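Local coordinates for N-acetyltransferase domain-containing protein (Xanthomonas campestris pv. campestris, PDB 2OZH), which probably transfers an acyl group, most likely acetyl from acetyl-CoA, as a putative member of the GNAT acetyltransferase family, at residues Q56-R61 with L72-L78. Sequence-based numbering, arbitrary orientation. Where two conformers were deposited one is given.
Sequences QVAFAR and LGDVFVL. With EDO (1,2-ethanediol), chain E.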
# COMPACT_ATOMS: atom_id res chain seq x y z
N GLN A 56 -7.86 0.66 -24.93
CA GLN A 56 -7.92 0.16 -23.55
C GLN A 56 -9.38 -0.09 -23.17
O GLN A 56 -10.24 0.76 -23.38
CB GLN A 56 -7.28 1.12 -22.59
CG GLN A 56 -7.14 0.51 -21.19
CD GLN A 56 -6.32 1.29 -20.23
OE1 GLN A 56 -5.64 2.23 -20.59
NE2 GLN A 56 -6.32 0.83 -18.97
N VAL A 57 -9.61 -1.26 -22.57
CA VAL A 57 -10.94 -1.68 -22.14
C VAL A 57 -11.04 -1.98 -20.65
O VAL A 57 -12.15 -2.11 -20.14
CB VAL A 57 -11.40 -2.93 -22.92
CG1 VAL A 57 -11.42 -2.61 -24.43
CG2 VAL A 57 -10.58 -4.14 -22.62
N ALA A 58 -9.91 -2.09 -19.94
CA ALA A 58 -9.96 -2.50 -18.53
C ALA A 58 -8.70 -2.05 -17.86
O ALA A 58 -7.69 -1.75 -18.51
CB ALA A 58 -10.11 -4.00 -18.42
N PHE A 59 -8.72 -2.02 -16.52
CA PHE A 59 -7.61 -1.53 -15.72
C PHE A 59 -7.66 -2.14 -14.33
O PHE A 59 -8.73 -2.42 -13.81
CB PHE A 59 -7.77 -0.01 -15.55
CG PHE A 59 -6.59 0.73 -14.92
CD1 PHE A 59 -5.34 0.70 -15.49
CD2 PHE A 59 -6.76 1.46 -13.76
CE1 PHE A 59 -4.28 1.40 -14.92
CE2 PHE A 59 -5.75 2.16 -13.22
CZ PHE A 59 -4.51 2.17 -13.79
N ALA A 60 -6.48 -2.31 -13.75
CA ALA A 60 -6.34 -2.62 -12.33
C ALA A 60 -5.02 -2.06 -11.89
O ALA A 60 -4.08 -2.00 -12.66
CB ALA A 60 -6.37 -4.15 -12.10
N ARG A 61 -4.93 -1.64 -10.63
CA ARG A 61 -3.75 -0.96 -10.15
C ARG A 61 -3.32 -1.50 -8.79
O ARG A 61 -4.15 -1.68 -7.91
CB ARG A 61 -3.99 0.55 -10.05
CG ARG A 61 -2.72 1.34 -9.73
CD ARG A 61 -2.90 2.82 -10.00
NE ARG A 61 -3.87 3.46 -9.13
CZ ARG A 61 -3.56 4.04 -7.98
NH1 ARG A 61 -2.34 3.97 -7.47
NH2 ARG A 61 -4.48 4.72 -7.33
N LEU A 72 -4.68 -3.39 -3.83
CA LEU A 72 -5.36 -3.37 -5.12
C LEU A 72 -6.42 -2.31 -5.11
O LEU A 72 -7.22 -2.23 -4.21
CB LEU A 72 -6.01 -4.74 -5.34
CG LEU A 72 -6.81 -4.94 -6.63
CD1 LEU A 72 -5.88 -4.92 -7.85
CD2 LEU A 72 -7.65 -6.22 -6.56
N GLY A 73 -6.50 -1.56 -6.21
CA GLY A 73 -7.60 -0.63 -6.42
C GLY A 73 -7.76 -0.25 -7.88
O GLY A 73 -7.08 -0.75 -8.76
N ASP A 74 -8.71 0.64 -8.10
CA ASP A 74 -8.99 1.22 -9.41
C ASP A 74 -9.40 0.18 -10.46
O ASP A 74 -9.26 0.41 -11.65
CB ASP A 74 -7.83 2.07 -9.92
CG ASP A 74 -7.63 3.35 -9.12
OD1 ASP A 74 -8.54 3.82 -8.44
OD2 ASP A 74 -6.54 3.94 -9.30
N VAL A 75 -9.97 -0.93 -10.05
CA VAL A 75 -10.36 -1.98 -11.00
C VAL A 75 -11.59 -1.56 -11.75
O VAL A 75 -12.63 -1.17 -11.16
CB VAL A 75 -10.61 -3.32 -10.27
CG1 VAL A 75 -11.14 -4.38 -11.24
CG2 VAL A 75 -9.34 -3.81 -9.58
N PHE A 76 -11.52 -1.62 -13.09
CA PHE A 76 -12.69 -1.40 -13.88
C PHE A 76 -12.59 -2.11 -15.23
O PHE A 76 -11.50 -2.37 -15.74
CB PHE A 76 -12.99 0.11 -14.09
CG PHE A 76 -12.01 0.86 -14.98
CD1 PHE A 76 -12.09 0.76 -16.36
CD2 PHE A 76 -11.09 1.74 -14.46
CE1 PHE A 76 -11.24 1.50 -17.21
CE2 PHE A 76 -10.25 2.46 -15.28
CZ PHE A 76 -10.30 2.34 -16.63
N VAL A 77 -13.77 -2.35 -15.80
CA VAL A 77 -13.97 -2.77 -17.19
C VAL A 77 -15.01 -1.84 -17.77
O VAL A 77 -16.03 -1.61 -17.14
CB VAL A 77 -14.42 -4.24 -17.28
CG1 VAL A 77 -14.74 -4.62 -18.70
CG2 VAL A 77 -13.36 -5.16 -16.70
N LEU A 78 -14.77 -1.32 -18.98
CA LEU A 78 -15.75 -0.43 -19.60
C LEU A 78 -17.04 -1.18 -19.84
O LEU A 78 -17.03 -2.38 -20.15
CB LEU A 78 -15.20 0.17 -20.88
CG LEU A 78 -14.00 1.10 -20.68
CD1 LEU A 78 -13.58 1.61 -22.04
CD2 LEU A 78 -14.31 2.24 -19.70
C1 EDO E . -10.57 -3.15 -6.59
O1 EDO E . -10.60 -1.82 -7.13
C2 EDO E . -10.96 -3.16 -5.14
O2 EDO E . -12.36 -2.88 -4.98
O HOH W 1 -7.64 5.94 -6.78
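One face of the Phe76 ring carries Phe59 CB, which sits 3.8 Å from the ring centroid and 23° off the ring normal, a CH-pi contact displaced toward the CE2–CZ rim. The Phe59 ring is turned obliquely to Phe76, planes at 40°. Its CG, anti to the backbone N (chi1 -171°), carries the ring alongside the Asp74 side chain. Phe59 CE2 lies 3.9 Å from Asp74 CB. At the edge of the Arg61 guanidinium, within its plane, NE (2.7 Å) and NH2 (3.0 Å) grip the same oxygen, Asp74 OD2. They form a side-on salt bridge from one side of the carboxylate plane, and the chi3 bend turns the guanidinium to meet it. A water accepts weakly from Arg61 NH2 and donates to Asp74 OD1, which also accepts from Trp29 NE1.

The backbones form an antiparallel hairpin in the central GNAT sheet. Phe59 and Phe76 make a hydrogen-bonded pair, as do Arg61 and Gly73, yet the register slips by one between them. This beta bulge accommodates Asp74, whose phi is positive. Val75 N, next to the inward-bonding Phe76 N, is directed to the 105-109 side and bonds O1 of an ethanediol (3.1 Å), which also bonds Ala109 O. In many GNAT enzymes a bulge on the equivalent strand splays it from its parallel neighbour where acetyl-CoA is bound, consistent with this site, the ethanediol, probably from the crystallisation liquor, marking it only tentatively. On the face opposite Phe59 and Phe76, Ala58 and Val77 lie against Leu90 and Ser87 of helix 86-96. Arg61 NH1 pairs with Asp65 of the second subunit.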